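Local coordinates for protein galactose mutarotase related enzyme (Lactobacillus acidophilus, PDB 3DCD) that is of unproven function but probably binds carbohydrate and may act as a sugar isomerase of the aldose 1-epimerase kind, at residues A[32-37]-A[289-294]; A[144-149]-A[250-255]; A[198-203]-A[237-242]; A[213-218]-A[226-231]. All blocks are in the same frame, centred on the assembly; numbering follows the deposited sequence.

Contact 1: residues A[32-37]-A[289-294]; sequences EFMWQA and MTYHST
Phe33 meets Tyr291 through its ring, and it carries most of the join between 32-37 and 289-294. Before it, Glu32 makes no contact with the strand but ties the loop: its OE2 accepts the backbone N-H of Met34 at 2.9 Å, using the lone pair that points away from OE1, and OE1 bonds to Ser23. CB of Phe33 points at the strand, and CG, anti to the carbonyl carbon (chi1 -68°), carries the ring on from it. Tyr291 CB sits over the middle of that ring, 3.6 Å from its centroid, a CH-pi contact. The Tyr291 ring continues past it at an oblique tilt, the planes 47° apart, with CD1 3.7 Å from Phe33 CG. In the ring plane, Phe33 CE1 stands 3.4 Å from His292 O, and CZ is near Ser293 N. An aromatic C-H edge, slightly positive, suits a carbonyl oxygen, while the apolar face suits a methylene. Met34, modelled as selenomethionine, brings its polarisable SE to 4.4 Å from Tyr291 CE1, a looser apolar touch. Gln36 turns back on its own loop, NE2 donating to Met34 O at 2.8 Å. The hydroxyl of Ser293, beside Phe33 CZ, is hydrogen-bonded to Glu297 and Thr29. Backbone bonds of Phe33 with Val24 and Asn147, and of Trp35 with Gly145, lay the loop beside strands 20-26 and 136-147. Consistent with a galactose mutarotase-like antiparallel beta-sandwich, it packs on a larger-sheet strand, 282-292, which runs between 121-130 and 226-232.

Contact 2: residues A[144-149]-A[250-255]; sequences PGFNLP and VCIEPW
Phe146 and Val250 form an antiparallel hydrogen-bonded pair, each satisfying the other's backbone. Phe146 N gives a nearly straight bond to Val250 O at 2.8 Å, and Val250 N returns one to Phe146 O at 3.0 Å. Two residues along, the pairing slackens: Ile252 N reaches Pro144 O only weakly, at 3.4 Å, and that oxygen has Cys251 CA 3.1 Å away. Pro144 has no N-H to give, so the ladder stops there and Ile252 O is left buried, with only the C-H groups of Pro144 CG and CD (3.2 Å) beside it. Gly145 pairs with Cys251 in the non-hydrogen-bonded position, its bare CA 3.6 Å from Cys251 SG, the lack of a side chain letting the sulfur settle close. On its other edge Gly145 bonds by backbone with Trp35 and His45, and Asn147 with Phe33. The Phe146 ring crosses Ile252 at about a right angle, CE1 4.1 Å from Ile252 CB. Consistent with a galactose mutarotase-like beta-sandwich, these are paired strands of the smaller sheet: strand 236-240 flanks 249-256, the backbone of Cys251 hydrogen-bonded to that of Trp240, while Phe146, Val250 and Ile252 face strands 282-292 and 214-220 of the larger sheet.

Contact 3: residues A[198-203]-A[237-242]; sequences DLFKDD and VGIWSQ
The first torsion of Phe200 sets CG anti to the carbonyl carbon (chi1 -53°), and the second (chi2 -69°) turns the ring broadside to 237-242. One face is covered by backbone rather than side chains: the carbonyl carbon of Trp240 is over the ring centre, and Ser241 N is offset toward the rim, 3.5 Å from Phe200 CG. Leu199 CG covers the opposite face. Phe200 CE1 approaches Ile239 O at 3.3 Å, CZ touches Ile239 CG2 at 3.9 Å, and CD2 lies 3.6 Å from Ser241 CB. A large flat hydrocarbon suits this place because it can cover the backbone where strand 236-240 ends, and the small Ser241 lets it come close. The hydroxyl of Ser241 is held by Tyr249 O. The loop itself makes a type I beta turn from Phe200 to Asp203, closed by Asp203 N donating to Phe200 O, and leads into strand 205-208. That strand pairs antiparallel with 236-240, so in this aldose epimerase-like beta fold the loop packs over the end of its partner strand. Water 1 donates to both Phe200 O and Ser241 O, at 2.8 Å from the former, and thus bridges the two backbones. The side chain of Trp240 leaves the backbone pointing away from the loop, yet CG anti to N (chi1 172°) still leaves CD1 3.4 Å from Asp203 OD1. The indole also meets Trp42 edge-to-face.

Contact 4: residues A[213-218]-A[226-231]; sequences DNKVSL and HVNVWT
Val216 and Val229 sit at the tight middle of this contact, an antiparallel hydrogen-bonded pair whose backbones exchange two bonds: Val216 N reaches Val229 O and Val229 N reaches Val216 O, both at 2.8 Å. Leu218 and Val227 repeat the pattern, with Leu218 N on Val227 O at 2.7 Å and nearly straight, and Leu218 CD2 packs on Val227 CB at 4.2 Å. Branched, purely apolar side chains suit this face, which is turned to the protein interior: Val216 and Val229 both rest on Ile252, and Leu218 on Val250. At the far end Thr231 N donates to Asn214 O at 3.0 Å. The two strands form the beta hairpin 214-220 and 226-232 within the large antiparallel sheet, between strand 159-164 on one edge and strand 282-292 on the other. The other face carries Lys215, Ser217, Asn228 and Trp230, and is more polar. Ser217 and Asn228 are buried there, and the His226 ring brings its edge, through CE1, to 3.4 Å from Ser217 OG. Toward the solvent, Lys215 and the exposed Trp230 lie side by side and point the same way, though the closeness of the lysine methylenes to the indole is doubtful. Bends at chi3 and chi4 (-75° and -77°) turn the Lys215 chain back, and NZ donates to Asp213 O, in the plane of that carbonyl.

How the contacts relate
Contact 2 is the most central, its centre about 8 Å from that of the chain, and every touching residue in it is buried. Its strand 250-255 lies beside strand 237-240 of contact 3 in the smaller sheet, while contacts 1 and 4 share the larger one, where strands 282-292 and 226-232 are neighbours. Contacts 2 and 4 pack sheet against sheet, and the loop of contact 1 is bonded by backbone to the 144-149 segment of contact 2. Contacts 2 and 4 rest on ladders of backbone bonds; contacts 1 and 3 instead press a loop phenylalanine onto a strand. Contact 4 alone has an exposed touching residue, while contact 3 uses a bridging water.

Contact 1: residues A[32-37]-A[289-294]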
# COMPACT_ATOMS: atom_id res chain seq x y z
N GLU A 32 18.37 -2.67 -5.89
CA GLU A 32 17.21 -3.20 -5.17
C GLU A 32 16.26 -2.07 -4.82
O GLU A 32 16.64 -1.13 -4.12
CB GLU A 32 17.65 -3.89 -3.88
CG GLU A 32 16.48 -4.27 -2.93
CD GLU A 32 15.52 -5.28 -3.55
OE1 GLU A 32 15.95 -6.41 -3.81
OE2 GLU A 32 14.33 -4.94 -3.76
N PHE A 33 15.02 -2.14 -5.29
CA PHE A 33 14.09 -1.04 -5.08
C PHE A 33 13.30 -1.12 -3.79
O PHE A 33 12.88 -0.09 -3.27
CB PHE A 33 13.16 -0.87 -6.29
CG PHE A 33 13.88 -0.39 -7.51
CD1 PHE A 33 14.10 0.97 -7.71
CD2 PHE A 33 14.39 -1.29 -8.44
CE1 PHE A 33 14.80 1.44 -8.84
CE2 PHE A 33 15.08 -0.84 -9.57
CZ PHE A 33 15.29 0.53 -9.76
N MSE A 34 13.12 -2.33 -3.27
CA MSE A 34 12.28 -2.54 -2.10
C MSE A 34 13.06 -2.51 -0.79
O MSE A 34 14.12 -3.14 -0.68
CB MSE A 34 11.55 -3.88 -2.18
CG MSE A 34 10.79 -4.10 -3.46
SE MSE A 34 9.49 -2.66 -3.91
CE MSE A 34 8.41 -2.70 -2.31
N TRP A 35 12.51 -1.78 0.17
CA TRP A 35 12.94 -1.82 1.57
C TRP A 35 13.06 -3.27 2.06
O TRP A 35 12.17 -4.09 1.82
CB TRP A 35 11.95 -1.04 2.42
CG TRP A 35 12.09 -1.19 3.93
CD1 TRP A 35 11.22 -1.83 4.77
CD2 TRP A 35 13.14 -0.68 4.75
NE1 TRP A 35 11.66 -1.74 6.07
CE2 TRP A 35 12.84 -1.04 6.09
CE3 TRP A 35 14.30 0.05 4.50
CZ2 TRP A 35 13.66 -0.71 7.16
CZ3 TRP A 35 15.13 0.37 5.58
CH2 TRP A 35 14.80 0.00 6.88
N GLN A 36 14.18 -3.58 2.72
CA GLN A 36 14.50 -4.98 3.05
C GLN A 36 14.11 -5.39 4.47
O GLN A 36 14.63 -6.37 5.01
CB GLN A 36 15.97 -5.29 2.75
CG GLN A 36 16.23 -5.33 1.24
CD GLN A 36 15.33 -6.37 0.57
OE1 GLN A 36 15.38 -7.56 0.91
NE2 GLN A 36 14.48 -5.93 -0.37
N ALA A 37 13.18 -4.63 5.06
CA ALA A 37 12.48 -5.05 6.27
C ALA A 37 13.39 -5.18 7.50
O ALA A 37 13.23 -6.10 8.30
CB ALA A 37 11.74 -6.37 6.01
N MSE A 289 3.49 0.30 -10.56
CA MSE A 289 4.75 0.89 -10.13
C MSE A 289 5.75 0.75 -11.26
O MSE A 289 5.86 -0.33 -11.83
CB MSE A 289 5.29 0.16 -8.89
CG MSE A 289 4.48 0.35 -7.60
SE MSE A 289 4.80 -1.07 -6.30
CE MSE A 289 3.79 -2.50 -7.23
N THR A 290 6.47 1.82 -11.58
CA THR A 290 7.61 1.72 -12.49
C THR A 290 8.90 2.09 -11.73
O THR A 290 8.88 2.92 -10.82
CB THR A 290 7.47 2.61 -13.74
OG1 THR A 290 7.52 4.00 -13.35
CG2 THR A 290 6.13 2.34 -14.43
N TYR A 291 10.00 1.44 -12.11
CA TYR A 291 11.27 1.62 -11.42
C TYR A 291 12.38 2.03 -12.37
O TYR A 291 12.52 1.46 -13.45
CB TYR A 291 11.67 0.32 -10.75
CG TYR A 291 10.56 -0.35 -9.97
CD1 TYR A 291 10.36 -0.07 -8.62
CD2 TYR A 291 9.69 -1.24 -10.59
CE1 TYR A 291 9.32 -0.68 -7.89
CE2 TYR A 291 8.65 -1.85 -9.88
CZ TYR A 291 8.48 -1.57 -8.54
OH TYR A 291 7.46 -2.19 -7.85
N HIS A 292 13.18 3.01 -11.94
CA HIS A 292 14.38 3.40 -12.67
C HIS A 292 15.54 3.56 -11.69
O HIS A 292 15.40 4.22 -10.64
CB HIS A 292 14.18 4.68 -13.48
CG HIS A 292 15.23 4.87 -14.53
ND1 HIS A 292 16.54 5.19 -14.23
CD2 HIS A 292 15.17 4.76 -15.88
CE1 HIS A 292 17.24 5.27 -15.36
NE2 HIS A 292 16.42 5.02 -16.37
N SER A 293 16.66 2.93 -12.04
CA SER A 293 17.88 2.95 -11.25
C SER A 293 18.54 4.33 -11.19
O SER A 293 18.22 5.22 -11.95
CB SER A 293 18.88 1.94 -11.83
OG SER A 293 18.34 0.62 -11.78
N THR A 294 19.52 4.47 -10.30
CA THR A 294 20.30 5.70 -10.24
C THR A 294 21.04 5.94 -11.56
O THR A 294 21.41 7.07 -11.87
CB THR A 294 21.31 5.64 -9.11
OG1 THR A 294 22.24 4.58 -9.37
CG2 THR A 294 20.60 5.40 -7.77

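Contact 2: residues A[144-149]-A[250-255]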
# COMPACT_ATOMS: atom_id res chain seq x y z
N PRO A 144 3.75 -0.51 -0.35
CA PRO A 144 5.14 -0.82 -0.71
C PRO A 144 6.15 0.14 -0.04
O PRO A 144 5.90 1.34 -0.03
CB PRO A 144 5.17 -0.61 -2.22
CG PRO A 144 4.01 0.29 -2.52
CD PRO A 144 2.96 -0.08 -1.53
N GLY A 145 7.24 -0.40 0.53
CA GLY A 145 8.34 0.45 1.00
C GLY A 145 9.47 0.47 -0.02
O GLY A 145 9.92 -0.60 -0.46
N PHE A 146 9.90 1.67 -0.42
CA PHE A 146 10.96 1.87 -1.42
C PHE A 146 12.22 2.42 -0.81
O PHE A 146 12.16 3.45 -0.12
CB PHE A 146 10.51 2.85 -2.50
CG PHE A 146 9.22 2.46 -3.16
CD1 PHE A 146 8.10 3.25 -2.99
CD2 PHE A 146 9.14 1.29 -3.90
CE1 PHE A 146 6.88 2.88 -3.60
CE2 PHE A 146 7.94 0.91 -4.52
CZ PHE A 146 6.80 1.72 -4.37
N ASN A 147 13.36 1.77 -1.08
CA ASN A 147 14.68 2.30 -0.68
C ASN A 147 14.95 3.69 -1.25
O ASN A 147 14.56 3.98 -2.37
CB ASN A 147 15.81 1.39 -1.19
CG ASN A 147 15.86 0.05 -0.50
OD1 ASN A 147 16.24 -0.95 -1.11
ND2 ASN A 147 15.54 0.02 0.78
N LEU A 148 15.64 4.53 -0.47
CA LEU A 148 16.26 5.72 -1.01
C LEU A 148 17.74 5.37 -1.12
O LEU A 148 18.40 5.18 -0.09
CB LEU A 148 16.07 6.92 -0.07
CG LEU A 148 14.65 7.14 0.46
CD1 LEU A 148 14.64 8.28 1.45
CD2 LEU A 148 13.65 7.41 -0.67
N PRO A 149 18.26 5.24 -2.35
CA PRO A 149 19.68 4.84 -2.48
C PRO A 149 20.63 5.92 -1.98
O PRO A 149 20.43 7.10 -2.25
CB PRO A 149 19.86 4.61 -3.99
CG PRO A 149 18.71 5.33 -4.63
CD PRO A 149 17.60 5.44 -3.65
N VAL A 250 10.82 5.05 2.06
CA VAL A 250 9.52 5.71 2.20
C VAL A 250 8.49 4.77 1.62
O VAL A 250 8.78 4.05 0.65
CB VAL A 250 9.52 7.11 1.51
CG1 VAL A 250 9.57 6.99 -0.03
CG2 VAL A 250 8.28 7.95 1.98
N CYS A 251 7.28 4.76 2.20
CA CYS A 251 6.18 4.00 1.62
C CYS A 251 5.21 4.95 0.93
O CYS A 251 4.93 6.06 1.43
CB CYS A 251 5.40 3.22 2.69
SG CYS A 251 6.34 1.97 3.60
N ILE A 252 4.69 4.51 -0.22
CA ILE A 252 3.63 5.22 -0.96
C ILE A 252 2.50 4.21 -1.03
O ILE A 252 2.64 3.15 -1.64
CB ILE A 252 4.11 5.64 -2.37
CG1 ILE A 252 5.32 6.58 -2.25
CG2 ILE A 252 2.95 6.28 -3.17
CD1 ILE A 252 6.00 6.93 -3.57
N GLU A 253 1.40 4.52 -0.34
CA GLU A 253 0.36 3.54 -0.05
C GLU A 253 -1.01 3.90 -0.68
O GLU A 253 -1.76 4.68 -0.10
CB GLU A 253 0.17 3.41 1.47
CG GLU A 253 1.46 3.37 2.32
CD GLU A 253 1.17 3.47 3.82
OE1 GLU A 253 0.08 3.03 4.28
OE2 GLU A 253 2.06 3.94 4.55
N PRO A 254 -1.34 3.32 -1.85
CA PRO A 254 -2.67 3.58 -2.43
C PRO A 254 -3.73 2.83 -1.63
O PRO A 254 -3.57 1.64 -1.37
CB PRO A 254 -2.55 3.03 -3.87
CG PRO A 254 -1.04 2.81 -4.09
CD PRO A 254 -0.55 2.42 -2.70
N TRP A 255 -4.79 3.53 -1.24
CA TRP A 255 -5.77 3.01 -0.31
C TRP A 255 -7.18 3.13 -0.88
O TRP A 255 -7.57 4.21 -1.35
CB TRP A 255 -5.78 3.84 0.98
CG TRP A 255 -4.59 3.74 1.90
CD1 TRP A 255 -3.61 2.77 1.93
CD2 TRP A 255 -4.30 4.64 2.97
NE1 TRP A 255 -2.70 3.04 2.97
CE2 TRP A 255 -3.12 4.19 3.61
CE3 TRP A 255 -4.95 5.79 3.46
CZ2 TRP A 255 -2.55 4.86 4.70
CZ3 TRP A 255 -4.38 6.46 4.55
CH2 TRP A 255 -3.20 5.99 5.17

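Contact 3: residues A[198-203]-A[237-242]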
# COMPACT_ATOMS: atom_id res chain seq x y z
N ASP A 198 12.14 14.25 9.95
CA ASP A 198 11.09 14.97 10.68
C ASP A 198 9.73 14.99 9.96
O ASP A 198 8.67 15.15 10.60
CB ASP A 198 11.53 16.42 10.92
CG ASP A 198 10.51 17.21 11.74
OD1 ASP A 198 10.43 16.98 12.97
OD2 ASP A 198 9.79 18.07 11.15
N LEU A 199 9.74 14.80 8.64
CA LEU A 199 8.51 14.87 7.85
C LEU A 199 7.38 14.00 8.40
O LEU A 199 6.20 14.39 8.35
CB LEU A 199 8.78 14.49 6.39
CG LEU A 199 7.60 14.72 5.42
CD1 LEU A 199 7.18 16.19 5.30
CD2 LEU A 199 7.93 14.17 4.05
N PHE A 200 7.73 12.82 8.88
CA PHE A 200 6.76 11.88 9.39
C PHE A 200 6.65 11.85 10.90
O PHE A 200 6.20 10.85 11.46
CB PHE A 200 7.00 10.49 8.79
CG PHE A 200 7.07 10.51 7.29
CD1 PHE A 200 5.92 10.77 6.55
CD2 PHE A 200 8.29 10.38 6.64
CE1 PHE A 200 5.98 10.85 5.16
CE2 PHE A 200 8.37 10.45 5.24
CZ PHE A 200 7.22 10.69 4.50
N LYS A 201 6.98 12.97 11.55
CA LYS A 201 6.91 13.03 13.02
C LYS A 201 5.49 12.86 13.56
O LYS A 201 5.29 12.35 14.66
CB LYS A 201 7.53 14.31 13.59
CG LYS A 201 6.87 15.60 13.14
CD LYS A 201 7.32 16.76 14.04
CE LYS A 201 7.21 18.09 13.34
NZ LYS A 201 5.84 18.31 12.79
N ASP A 202 4.51 13.29 12.77
CA ASP A 202 3.10 13.16 13.12
C ASP A 202 2.41 12.03 12.35
O ASP A 202 1.21 12.12 12.05
CB ASP A 202 2.37 14.48 12.86
CG ASP A 202 2.89 15.61 13.72
OD1 ASP A 202 3.33 15.36 14.85
OD2 ASP A 202 2.88 16.75 13.24
N ASP A 203 3.17 10.99 12.03
CA ASP A 203 2.67 9.80 11.31
C ASP A 203 2.43 10.10 9.81
O ASP A 203 2.91 11.11 9.29
CB ASP A 203 1.42 9.26 12.03
CG ASP A 203 1.25 7.78 11.89
OD1 ASP A 203 1.69 7.17 10.88
OD2 ASP A 203 0.63 7.20 12.80
N VAL A 237 -4.16 8.32 -0.82
CA VAL A 237 -2.81 7.75 -0.77
C VAL A 237 -2.15 8.16 0.54
O VAL A 237 -2.26 9.32 0.98
CB VAL A 237 -1.96 8.16 -2.02
CG1 VAL A 237 -1.73 9.68 -2.08
CG2 VAL A 237 -0.59 7.42 -2.04
N GLY A 238 -1.48 7.22 1.19
CA GLY A 238 -0.68 7.58 2.36
C GLY A 238 0.80 7.56 2.03
O GLY A 238 1.27 6.67 1.30
N ILE A 239 1.53 8.54 2.55
CA ILE A 239 2.99 8.58 2.45
C ILE A 239 3.53 8.46 3.87
O ILE A 239 3.12 9.23 4.75
CB ILE A 239 3.54 9.92 1.82
CG1 ILE A 239 2.69 10.43 0.63
CG2 ILE A 239 5.04 9.78 1.45
CD1 ILE A 239 2.62 9.52 -0.59
N TRP A 240 4.46 7.53 4.10
CA TRP A 240 4.90 7.25 5.46
C TRP A 240 6.33 6.71 5.50
O TRP A 240 6.75 5.97 4.61
CB TRP A 240 3.94 6.23 6.12
CG TRP A 240 4.37 5.67 7.48
CD1 TRP A 240 4.17 6.24 8.71
CD2 TRP A 240 5.08 4.45 7.71
NE1 TRP A 240 4.70 5.43 9.71
CE2 TRP A 240 5.26 4.32 9.12
CE3 TRP A 240 5.56 3.44 6.87
CZ2 TRP A 240 5.93 3.24 9.69
CZ3 TRP A 240 6.22 2.35 7.45
CH2 TRP A 240 6.39 2.26 8.85
N SER A 241 7.06 7.07 6.54
CA SER A 241 8.27 6.32 6.90
C SER A 241 8.34 6.27 8.44
O SER A 241 7.60 7.01 9.11
CB SER A 241 9.51 6.96 6.28
OG SER A 241 10.64 6.11 6.41
N GLN A 242 9.19 5.41 8.98
CA GLN A 242 9.21 5.16 10.44
C GLN A 242 9.69 6.39 11.19
O GLN A 242 10.48 7.19 10.67
CB GLN A 242 10.08 3.93 10.79
CG GLN A 242 9.93 3.40 12.23
CD GLN A 242 8.49 3.08 12.58
OE1 GLN A 242 7.72 3.96 12.94
NE2 GLN A 242 8.12 1.83 12.45
O HOH W 1 5.79 8.08 11.08

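Contact 4: residues A[213-218]-A[226-231]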
# COMPACT_ATOMS: atom_id res chain seq x y z
N ASP A 213 -6.11 9.59 -12.62
CA ASP A 213 -4.86 9.90 -13.31
C ASP A 213 -3.76 10.25 -12.35
O ASP A 213 -2.74 10.80 -12.75
CB ASP A 213 -5.04 11.01 -14.37
CG ASP A 213 -5.62 12.30 -13.80
OD1 ASP A 213 -6.08 12.35 -12.63
OD2 ASP A 213 -5.63 13.29 -14.57
N ASN A 214 -3.95 9.92 -11.07
CA ASN A 214 -2.98 10.31 -10.06
C ASN A 214 -1.74 9.45 -10.11
O ASN A 214 -1.80 8.21 -10.23
CB ASN A 214 -3.58 10.32 -8.65
CG ASN A 214 -4.81 11.20 -8.56
OD1 ASN A 214 -5.93 10.71 -8.42
ND2 ASN A 214 -4.60 12.49 -8.66
N LYS A 215 -0.61 10.13 -10.03
CA LYS A 215 0.68 9.46 -10.00
C LYS A 215 1.54 10.14 -8.96
O LYS A 215 1.62 11.36 -8.92
CB LYS A 215 1.36 9.52 -11.37
CG LYS A 215 0.43 9.08 -12.49
CD LYS A 215 0.87 9.61 -13.87
CE LYS A 215 0.57 11.13 -14.12
NZ LYS A 215 -0.86 11.47 -14.45
N VAL A 216 2.19 9.35 -8.14
CA VAL A 216 3.14 9.87 -7.16
C VAL A 216 4.55 9.48 -7.63
O VAL A 216 4.82 8.29 -7.82
CB VAL A 216 2.86 9.31 -5.74
CG1 VAL A 216 3.83 9.93 -4.71
CG2 VAL A 216 1.38 9.54 -5.32
N SER A 217 5.43 10.47 -7.83
CA SER A 217 6.80 10.19 -8.29
C SER A 217 7.76 10.40 -7.16
O SER A 217 7.79 11.47 -6.56
CB SER A 217 7.25 11.13 -9.42
OG SER A 217 6.44 11.00 -10.57
N LEU A 218 8.58 9.39 -6.92
CA LEU A 218 9.66 9.48 -5.97
C LEU A 218 10.98 9.59 -6.74
O LEU A 218 11.32 8.71 -7.54
CB LEU A 218 9.62 8.27 -5.05
CG LEU A 218 10.85 8.00 -4.20
CD1 LEU A 218 10.94 9.06 -3.10
CD2 LEU A 218 10.67 6.59 -3.62
N HIS A 226 14.09 6.91 -9.89
CA HIS A 226 12.71 7.33 -10.10
C HIS A 226 11.81 6.12 -9.90
O HIS A 226 11.92 5.14 -10.62
CB HIS A 226 12.57 7.91 -11.52
CG HIS A 226 11.21 8.44 -11.86
ND1 HIS A 226 10.24 8.68 -10.90
CD2 HIS A 226 10.68 8.82 -13.04
CE1 HIS A 226 9.16 9.15 -11.49
NE2 HIS A 226 9.39 9.24 -12.78
N VAL A 227 10.96 6.20 -8.87
CA VAL A 227 9.91 5.23 -8.67
C VAL A 227 8.59 5.98 -8.87
O VAL A 227 8.33 7.00 -8.23
CB VAL A 227 9.98 4.59 -7.27
CG1 VAL A 227 8.72 3.81 -6.99
CG2 VAL A 227 11.22 3.68 -7.17
N ASN A 228 7.77 5.46 -9.77
CA ASN A 228 6.47 6.08 -10.05
C ASN A 228 5.32 5.17 -9.65
O ASN A 228 5.33 3.98 -10.00
CB ASN A 228 6.39 6.44 -11.52
CG ASN A 228 5.49 7.59 -11.76
OD1 ASN A 228 4.26 7.48 -11.66
ND2 ASN A 228 6.08 8.74 -12.06
N VAL A 229 4.36 5.70 -8.88
CA VAL A 229 3.22 4.90 -8.45
C VAL A 229 1.94 5.52 -9.04
O VAL A 229 1.58 6.65 -8.70
CB VAL A 229 3.10 4.82 -6.90
CG1 VAL A 229 1.91 3.97 -6.50
CG2 VAL A 229 4.38 4.20 -6.30
N TRP A 230 1.29 4.77 -9.91
CA TRP A 230 0.02 5.20 -10.51
C TRP A 230 -1.09 4.59 -9.64
O TRP A 230 -1.20 3.35 -9.52
CB TRP A 230 -0.07 4.68 -11.94
CG TRP A 230 1.12 5.07 -12.79
CD1 TRP A 230 2.42 4.62 -12.65
CD2 TRP A 230 1.13 5.96 -13.91
NE1 TRP A 230 3.23 5.20 -13.60
CE2 TRP A 230 2.47 6.02 -14.39
CE3 TRP A 230 0.14 6.72 -14.55
CZ2 TRP A 230 2.83 6.81 -15.49
CZ3 TRP A 230 0.51 7.51 -15.65
CH2 TRP A 230 1.84 7.54 -16.11
N THR A 231 -1.90 5.44 -9.02
CA THR A 231 -2.85 4.98 -7.99
C THR A 231 -4.23 4.70 -8.55
O THR A 231 -5.16 4.39 -7.80
CB THR A 231 -2.97 6.02 -6.86
OG1 THR A 231 -3.35 7.28 -7.43
CG2 THR A 231 -1.62 6.18 -6.10